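Local atomic coordinates of aldehyde dehydrogenase (Burkholderia thailandensis, PDB entry 5J6B), a protein that binds NADPH and, as a member of the aldehyde dehydrogenase family, probably oxidises aldehydes to carboxylic acids with a nicotinamide cofactor. Residues Arg66-Pro69 against Ala70-Gln74; Phe447-Asp450 against Asn451-Tyr454. All coordinates share one frame; numbering follows the deposited sequence.

Interaction 1 of 2, residues Arg66-Pro69 against Ala70-Gln74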
ATOM      1  N   ARG A  66     -21.153   0.163 -14.659  1.00 33.13           N
ATOM      2  CA  ARG A  66     -20.020   1.044 -14.414  1.00 36.01           C
ATOM      3  C   ARG A  66     -20.457   2.376 -13.806  1.00 36.10           C
ATOM      4  O   ARG A  66     -19.722   2.959 -13.003  1.00 36.03           O
ATOM      5  CB  ARG A  66     -19.270   1.268 -15.724  1.00 39.58           C
ATOM      6  CG  ARG A  66     -18.084   2.165 -15.597  1.00 47.30           C
ATOM      7  CD  ARG A  66     -16.799   1.439 -15.919  1.00 50.40           C
ATOM      8  NE  ARG A  66     -15.656   2.267 -15.555  1.00 54.16           N
ATOM      9  CZ  ARG A  66     -15.114   3.177 -16.356  1.00 56.77           C
ATOM     10  NH1 ARG A  66     -15.607   3.366 -17.573  1.00 63.39           N
ATOM     11  NH2 ARG A  66     -14.085   3.900 -15.939  1.00 53.74           N
ATOM     12  N   ALA A  67     -21.648   2.861 -14.156  1.00 36.01           N
ATOM     13  CA  ALA A  67     -22.128   4.152 -13.681  1.00 28.98           C
ATOM     14  C   ALA A  67     -22.608   4.134 -12.231  1.00 29.88           C
ATOM     15  O   ALA A  67     -22.921   5.201 -11.689  1.00 27.66           O
ATOM     16  CB  ALA A  67     -23.268   4.649 -14.575  1.00 27.45           C
ATOM     17  N   LEU A  68     -22.713   2.974 -11.601  1.00 21.75           N
ATOM     18  CA  LEU A  68     -23.112   2.951 -10.198  1.00 23.82           C
ATOM     19  C   LEU A  68     -21.954   3.428  -9.330  1.00 23.84           C
ATOM     20  O   LEU A  68     -20.854   2.875  -9.426  1.00 18.89           O
ATOM     21  CB  LEU A  68     -23.519   1.549  -9.759  1.00 25.42           C
ATOM     22  CG  LEU A  68     -24.812   0.977 -10.311  1.00 27.46           C
ATOM     23  CD1 LEU A  68     -25.070  -0.366  -9.653  1.00 26.42           C
ATOM     24  CD2 LEU A  68     -25.955   1.951 -10.059  1.00 32.08           C
ATOM     25  N   PRO A  69     -22.161   4.418  -8.465  1.00 23.07           N
ATOM     26  CA  PRO A  69     -21.116   4.789  -7.500  1.00 25.57           C
ATOM     27  C   PRO A  69     -20.879   3.682  -6.482  1.00 23.27           C
ATOM     28  O   PRO A  69     -21.725   2.810  -6.260  1.00 17.84           O
ATOM     29  CB  PRO A  69     -21.674   6.047  -6.819  1.00 25.08           C
ATOM     30  CG  PRO A  69     -22.869   6.443  -7.606  1.00 31.99           C
ATOM     31  CD  PRO A  69     -23.383   5.212  -8.290  1.00 24.91           C
ATOM     32  N   ALA A  70     -19.703   3.745  -5.838  1.00 17.72           N
ATOM     33  CA  ALA A  70     -19.286   2.685  -4.921  1.00 17.33           C
ATOM     34  C   ALA A  70     -20.330   2.425  -3.838  1.00 16.84           C
ATOM     35  O   ALA A  70     -20.635   1.264  -3.538  1.00 17.16           O
ATOM     36  CB  ALA A  70     -17.935   3.023  -4.276  1.00 19.34           C
ATOM     37  N   PHE A  71     -20.888   3.490  -3.237  1.00 14.95           N
ATOM     38  CA  PHE A  71     -21.836   3.281  -2.140  1.00 19.30           C
ATOM     39  C   PHE A  71     -23.091   2.546  -2.608  1.00 20.12           C
ATOM     40  O   PHE A  71     -23.736   1.855  -1.808  1.00 18.93           O
ATOM     41  CB  PHE A  71     -22.202   4.615  -1.458  1.00 15.79           C
ATOM     42  CG  PHE A  71     -23.008   5.558  -2.321  1.00 16.36           C
ATOM     43  CD1 PHE A  71     -24.398   5.493  -2.339  1.00 19.77           C
ATOM     44  CD2 PHE A  71     -22.380   6.536  -3.084  1.00 17.98           C
ATOM     45  CE1 PHE A  71     -25.145   6.357  -3.133  1.00 22.54           C
ATOM     46  CE2 PHE A  71     -23.126   7.409  -3.886  1.00 21.80           C
ATOM     47  CZ  PHE A  71     -24.507   7.316  -3.905  1.00 27.80           C
ATOM     48  N   ARG A  72     -23.460   2.677  -3.885  1.00 15.37           N
ATOM     49  CA  ARG A  72     -24.607   1.913  -4.381  1.00 20.20           C
ATOM     50  C   ARG A  72     -24.281   0.426  -4.460  1.00 16.28           C
ATOM     51  O   ARG A  72     -25.117  -0.429  -4.132  1.00 16.18           O
ATOM     52  CB  ARG A  72     -25.046   2.442  -5.749  1.00 19.68           C
ATOM     53  CG  ARG A  72     -25.656   3.851  -5.706  1.00 26.62           C
ATOM     54  CD  ARG A  72     -27.114   3.821  -5.240  1.00 30.10           C
ATOM     55  NE  ARG A  72     -27.957   3.098  -6.189  1.00 40.97           N
ATOM     56  CZ  ARG A  72     -28.429   3.618  -7.322  1.00 44.67           C
ATOM     57  NH1 ARG A  72     -28.145   4.875  -7.649  1.00 45.45           N
ATOM     58  NH2 ARG A  72     -29.182   2.878  -8.132  1.00 39.06           N
ATOM     59  N   ARG A  73     -23.066   0.096  -4.888  1.00 15.72           N
ATOM     60  CA  ARG A  73     -22.678  -1.308  -4.928  1.00 13.96           C
ATOM     61  C   ARG A  73     -22.596  -1.886  -3.526  1.00 15.44           C
ATOM     62  O   ARG A  73     -22.964  -3.046  -3.301  1.00 13.58           O
ATOM     63  CB  ARG A  73     -21.355  -1.450  -5.671  1.00 19.29           C
ATOM     64  CG  ARG A  73     -21.449  -0.947  -7.104  1.00 22.21           C
ATOM     65  CD  ARG A  73     -20.327  -1.526  -7.943  1.00 26.25           C
ATOM     66  NE  ARG A  73     -19.179  -0.642  -8.034  1.00 42.47           N
ATOM     67  CZ  ARG A  73     -18.915   0.125  -9.086  1.00 56.18           C
ATOM     68  NH1 ARG A  73     -19.728   0.129 -10.138  1.00 48.63           N
ATOM     69  NH2 ARG A  73     -17.836   0.894  -9.083  1.00 69.23           N
ATOM     70  N   GLN A  74     -22.147  -1.080  -2.561  1.00 13.84           N
ATOM     71  CA  GLN A  74     -22.145  -1.522  -1.171  1.00 14.13           C
ATOM     72  C   GLN A  74     -23.557  -1.825  -0.684  1.00 17.97           C
ATOM     73  O   GLN A  74     -23.786  -2.837  -0.002  1.00 16.39           O
ATOM     74  CB  GLN A  74     -21.490  -0.455  -0.294  1.00 18.62           C
ATOM     75  CG  GLN A  74     -21.384  -0.832   1.175  1.00 14.01           C
ATOM     76  CD  GLN A  74     -20.713   0.255   1.994  1.00 14.83           C
ATOM     77  OE1 GLN A  74     -21.073   1.424   1.904  1.00 17.78           O
ATOM     78  NE2 GLN A  74     -19.705  -0.128   2.772  1.00 20.32           N
TER
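Ala70 follows directly on Pro69 and begins helix 70-86, with Pro69 in the N-cap position. The methyl group of Ala70 packs against Asn133 of a second subunit and Val125 of its own chain. The Phe71 ring then turns back beside the proline. Its CG lies between the backbone N and the carbonyl carbon (chi1 68°), which brings Phe71 CE2 to 3.5 Å from Pro69 CB. Ring and pyrrolidine meet obliquely. Arg72 lies alongside the proline, pointing the same way, and its CG is 3.7 Å from Pro69 CD. The Arg72 chain bends at chi2 and chi3, and one guanidinium face receives the methyl CD2 of Leu68, 3.9 Å from Arg72 NH2. The charge of Arg72 is met by Asp205 in a salt bridge. Pro69 O accepts two weak hydrogen bonds from the first turn, from Arg72 N at 2.9 Å and from Arg73 N at 3.3 Å. Arg73 runs back along the loop toward Leu68. Its guanidinium lies with one face against Leu68 O, which is 3.1 Å from Arg73 NH1 but badly angled for a hydrogen bond. The chain thus enters the helix through a short loop that joins helix 48-66 to helix 70-86. Arg66, the last residue of helix 48-66, touches Val150 and Pro151 of strand 143-151.

Interaction 2 of 2, residues Phe447-Asp450 against Asn451-Tyr454. With NDP (NADPH dihydro-nicotinamide-adenine-dinucleotide phosphate), chain F.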
ATOM      1  N   PHE A 447      -8.071 -24.916   6.931  1.00 14.51           N
ATOM      2  CA  PHE A 447      -8.557 -23.631   7.434  1.00 12.46           C
ATOM      3  C   PHE A 447      -8.593 -22.577   6.334  1.00 15.78           C
ATOM      4  O   PHE A 447      -7.636 -22.421   5.566  1.00 15.67           O
ATOM      5  CB  PHE A 447      -7.671 -23.112   8.572  1.00 11.73           C
ATOM      6  CG  PHE A 447      -8.046 -21.722   9.013  1.00 13.72           C
ATOM      7  CD1 PHE A 447      -9.098 -21.530   9.897  1.00 12.90           C
ATOM      8  CD2 PHE A 447      -7.389 -20.612   8.502  1.00 18.29           C
ATOM      9  CE1 PHE A 447      -9.479 -20.241  10.273  1.00 16.92           C
ATOM     10  CE2 PHE A 447      -7.748 -19.332   8.888  1.00 17.89           C
ATOM     11  CZ  PHE A 447      -8.806 -19.149   9.769  1.00 18.81           C
ATOM     12  N   ARG A 448      -9.686 -21.814   6.289  1.00 13.70           N
ATOM     13  CA  ARG A 448      -9.757 -20.674   5.388  1.00 10.55           C
ATOM     14  C   ARG A 448     -10.680 -19.633   5.995  1.00 12.83           C
ATOM     15  O   ARG A 448     -11.731 -19.971   6.548  1.00 19.48           O
ATOM     16  CB  ARG A 448     -10.262 -21.070   3.982  1.00 12.80           C
ATOM     17  CG  ARG A 448     -10.489 -19.863   3.049  1.00 13.55           C
ATOM     18  CD  ARG A 448     -11.099 -20.273   1.710  1.00 14.93           C
ATOM     19  NE  ARG A 448     -11.125 -19.164   0.760  1.00 11.76           N
ATOM     20  CZ  ARG A 448     -11.632 -19.228  -0.464  1.00 13.78           C
ATOM     21  NH1 ARG A 448     -12.211 -20.349  -0.890  1.00 13.42           N
ATOM     22  NH2 ARG A 448     -11.576 -18.162  -1.264  1.00 12.05           N
ATOM     23  N   VAL A 449     -10.279 -18.367   5.885  1.00 15.39           N
ATOM     24  CA  VAL A 449     -11.122 -17.229   6.232  1.00 11.97           C
ATOM     25  C   VAL A 449     -11.299 -16.406   4.962  1.00 13.43           C
ATOM     26  O   VAL A 449     -10.397 -16.341   4.119  1.00 13.05           O
ATOM     27  CB  VAL A 449     -10.534 -16.411   7.409  1.00 15.59           C
ATOM     28  CG1 VAL A 449      -9.174 -15.845   7.077  1.00 17.20           C
ATOM     29  CG2 VAL A 449     -11.509 -15.307   7.867  1.00 14.16           C
ATOM     30  N   ASP A 450     -12.484 -15.834   4.783  1.00 14.19           N
ATOM     31  CA  ASP A 450     -12.882 -15.463   3.429  1.00 17.18           C
ATOM     32  C   ASP A 450     -12.281 -14.149   2.938  1.00 17.80           C
ATOM     33  O   ASP A 450     -12.519 -13.775   1.782  1.00 17.08           O
ATOM     34  CB  ASP A 450     -14.409 -15.448   3.344  1.00 20.01           C
ATOM     35  CG  ASP A 450     -14.997 -16.835   3.570  1.00 18.85           C
ATOM     36  OD1 ASP A 450     -14.733 -17.729   2.735  1.00 18.75           O
ATOM     37  OD2 ASP A 450     -15.694 -17.038   4.588  1.00 21.79           O
ATOM     38  N   ASN A 451     -11.485 -13.456   3.753  1.00 15.67           N
ATOM     39  CA  ASN A 451     -10.736 -12.318   3.237  1.00 18.31           C
ATOM     40  C   ASN A 451      -9.313 -12.677   2.797  1.00 10.44           C
ATOM     41  O   ASN A 451      -8.691 -11.883   2.077  1.00 13.82           O
ATOM     42  CB  ASN A 451     -10.682 -11.184   4.274  1.00 10.49           C
ATOM     43  CG  ASN A 451      -9.883 -11.565   5.509  1.00 13.74           C
ATOM     44  OD1 ASN A 451      -9.957 -12.699   5.977  1.00 14.06           O
ATOM     45  ND2 ASN A 451      -9.095 -10.621   6.029  1.00 14.31           N
ATOM     46  N   MET A 452      -8.797 -13.853   3.161  1.00 13.08           N
ATOM     47  CA  MET A 452      -7.380 -14.127   2.900  1.00 12.77           C
ATOM     48  C   MET A 452      -7.136 -14.510   1.438  1.00 17.40           C
ATOM     49  O   MET A 452      -8.017 -15.076   0.776  1.00 14.00           O
ATOM     50  CB  MET A 452      -6.873 -15.243   3.814  1.00 12.78           C
ATOM     51  CG  MET A 452      -7.260 -16.679   3.377  1.00 17.54           C
ATOM     52  SD  MET A 452      -6.944 -17.902   4.681  1.00 14.59           S
ATOM     53  CE  MET A 452      -6.551 -19.366   3.720  1.00 15.79           C
ATOM     54  N   PRO A 453      -5.939 -14.222   0.911  1.00 13.10           N
ATOM     55  CA  PRO A 453      -5.601 -14.728  -0.425  1.00 12.18           C
ATOM     56  C   PRO A 453      -5.631 -16.247  -0.392  1.00 14.90           C
ATOM     57  O   PRO A 453      -5.087 -16.872   0.516  1.00 18.20           O
ATOM     58  CB  PRO A 453      -4.186 -14.179  -0.674  1.00 12.01           C
ATOM     59  CG  PRO A 453      -3.606 -14.001   0.723  1.00 12.11           C
ATOM     60  CD  PRO A 453      -4.783 -13.585   1.581  1.00 14.03           C
ATOM     61  N   TYR A 454      -6.304 -16.845  -1.370  1.00 12.32           N
ATOM     62  CA  TYR A 454      -6.554 -18.284  -1.344  1.00 15.06           C
ATOM     63  C   TYR A 454      -6.472 -18.849  -2.749  1.00 18.01           C
ATOM     64  O   TYR A 454      -7.222 -18.425  -3.640  1.00 12.71           O
ATOM     65  CB  TYR A 454      -7.926 -18.611  -0.744  1.00 13.76           C
ATOM     66  CG  TYR A 454      -8.257 -20.094  -0.844  1.00 17.50           C
ATOM     67  CD1 TYR A 454      -7.703 -21.015   0.042  1.00 20.08           C
ATOM     68  CD2 TYR A 454      -9.107 -20.573  -1.835  1.00 17.50           C
ATOM     69  CE1 TYR A 454      -8.002 -22.371  -0.052  1.00 24.04           C
ATOM     70  CE2 TYR A 454      -9.410 -21.939  -1.939  1.00 14.78           C
ATOM     71  CZ  TYR A 454      -8.867 -22.823  -1.038  1.00 17.25           C
ATOM     72  OH  TYR A 454      -9.170 -24.165  -1.141  1.00 21.30           O
TER
HETATM   73  PA  NDP F 502     -16.059 -30.662 -11.444  1.00 24.36           P
HETATM   74  O1A NDP F 502     -14.759 -30.290 -12.094  1.00 20.41           O
HETATM   75  O2A NDP F 502     -16.526 -32.067 -11.842  1.00 26.77           O
HETATM   76  O5B NDP F 502     -17.204 -29.633 -11.826  1.00 26.26           O
HETATM   77  C5B NDP F 502     -17.133 -28.274 -11.346  1.00 23.68           C
HETATM   78  C4B NDP F 502     -18.021 -27.442 -12.236  1.00 22.83           C
HETATM   79  O4B NDP F 502     -17.502 -27.466 -13.585  1.00 21.09           O
HETATM   80  C3B NDP F 502     -19.476 -27.923 -12.345  1.00 24.15           C
HETATM   81  O3B NDP F 502     -20.342 -26.793 -12.402  1.00 19.49           O
HETATM   82  C2B NDP F 502     -19.475 -28.679 -13.676  1.00 21.49           C
HETATM   83  O2B NDP F 502     -20.753 -28.760 -14.338  1.00 29.71           O
HETATM   84  C1B NDP F 502     -18.555 -27.774 -14.477  1.00 23.79           C
HETATM   85  N9A NDP F 502     -18.006 -28.388 -15.686  1.00 20.71           N
HETATM   86  C8A NDP F 502     -17.405 -29.613 -15.812  1.00 21.54           C
HETATM   87  N7A NDP F 502     -16.934 -29.856 -17.011  1.00 17.55           N
HETATM   88  C5A NDP F 502     -17.257 -28.715 -17.730  1.00 21.47           C
HETATM   89  C6A NDP F 502     -17.022 -28.333 -19.065  1.00 23.58           C
HETATM   90  N6A NDP F 502     -16.443 -29.128 -19.979  1.00 24.71           N
HETATM   91  N1A NDP F 502     -17.434 -27.106 -19.449  1.00 23.29           N
HETATM   92  C2A NDP F 502     -18.074 -26.334 -18.563  1.00 23.83           C
HETATM   93  N3A NDP F 502     -18.379 -26.598 -17.290  1.00 22.59           N
HETATM   94  C4A NDP F 502     -17.926 -27.806 -16.927  1.00 23.82           C
HETATM   95  O3  NDP F 502     -15.866 -30.674  -9.865  1.00 24.91           O
HETATM   96  PN  NDP F 502     -16.880 -30.940  -8.665  1.00 22.97           P
HETATM   97  O1N NDP F 502     -18.153 -30.204  -8.903  1.00 19.57           O
HETATM   98  O2N NDP F 502     -17.075 -32.438  -8.535  1.00 20.22           O
HETATM   99  O5D NDP F 502     -16.112 -30.404  -7.368  1.00 21.32           O
HETATM  100  C5D NDP F 502     -15.009 -31.081  -6.740  1.00 24.60           C
HETATM  101  C4D NDP F 502     -13.719 -30.447  -7.199  1.00 25.06           C
HETATM  102  O4D NDP F 502     -13.708 -29.037  -6.835  1.00 30.80           O
HETATM  103  C3D NDP F 502     -12.469 -31.070  -6.555  1.00 29.33           C
HETATM  104  O3D NDP F 502     -11.370 -31.249  -7.442  1.00 26.22           O
HETATM  105  C2D NDP F 502     -12.122 -30.044  -5.481  1.00 32.58           C
HETATM  106  O2D NDP F 502     -10.795 -30.044  -4.975  1.00 34.11           O
HETATM  107  C1D NDP F 502     -12.471 -28.756  -6.205  1.00 38.33           C
HETATM  108  N1N NDP F 502     -12.597 -27.679  -5.229  1.00 39.87           N
HETATM  109  C2N NDP F 502     -11.813 -26.552  -5.302  1.00 36.60           C
HETATM  110  C3N NDP F 502     -11.802 -25.606  -4.337  1.00 34.93           C
HETATM  111  C7N NDP F 502     -11.005 -24.332  -4.457  1.00 30.84           C
HETATM  112  O7N NDP F 502     -11.578 -23.265  -4.174  1.00 24.18           O
HETATM  113  N7N NDP F 502      -9.722 -24.394  -4.818  1.00 18.32           N
HETATM  114  C4N NDP F 502     -12.591 -25.830  -3.069  1.00 34.00           C
HETATM  115  C5N NDP F 502     -13.633 -26.870  -3.277  1.00 36.48           C
HETATM  116  C6N NDP F 502     -13.551 -27.750  -4.256  1.00 39.62           C
HETATM  117  P2B NDP F 502     -21.859 -29.879 -13.936  1.00 24.11           P
HETATM  118  O1X NDP F 502     -21.447 -30.602 -12.692  1.00 22.18           O
HETATM  119  O2X NDP F 502     -23.134 -29.054 -13.774  1.00 28.35           O
HETATM  120  O3X NDP F 502     -21.937 -30.841 -15.138  1.00 25.25           O
HETATM  121  O   HOH W   1     -10.332 -16.441   1.125  1.00 12.26           O
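A type I beta turn from Val449 to Met452 shapes this loop, which leads into the NADPH pocket at Tyr454. Met452 N closes the turn on Val449 O at 3.1 Å. In the other direction, Val449 N points almost straight at Met452 SD, a weak hydrogen bond of 3.6 Å and 176°. Asn451 OD1 rests against the valine methyls, 3.4 Å from Val449 CG1. It is buried without a polar partner in the model, while Asn451 ND2 bonds to Asn133 O of a neighbouring subunit. Arg448 reaches across the turn to Tyr454. Its CG is anti to the backbone N (chi1 174°) and the chain is extended as far as NE, which carries the guanidinium over the Tyr454 ring. The two groups stack nearly flat, centres 3.8 Å apart and planes at 19°. Arg448 CD adds a CH-pi contact over the same ring. One water accepts from Arg448 NE at 2.9 Å and donates to Val449 O and Met452 O, tying the arginine to the turn. At the ring edge, Tyr454 CE2 lies 3.4 Å from NDP O7N of the nicotinamide amide. The cation-pi stack and the water together limit rotation of the guanidinium. Such a stack probably steadies the tyrosine ring beside the cofactor and lets the pi face help to stabilise the buried positive charge.

Overall arrangement
Interaction 1 lies toward the periphery of the chain and is partly buried, whereas interaction 2 is buried near its centre. Their centres are 25 Å apart and they do not touch. Both are local contacts within a continuous stretch, and residues 66-74 close well before 447-454 open. The first joins two helices through proline packing and weak helix-start bonds, with a salt bridge from Arg72 to a residue outside the contact. The second lies within one loop, between strands 438-441 and 461-462, and relies on a cation-pi stack, a sulfur acceptor and a shared water. Only interaction 2 reaches NADPH. Both meet other subunits of the four-chain assembly.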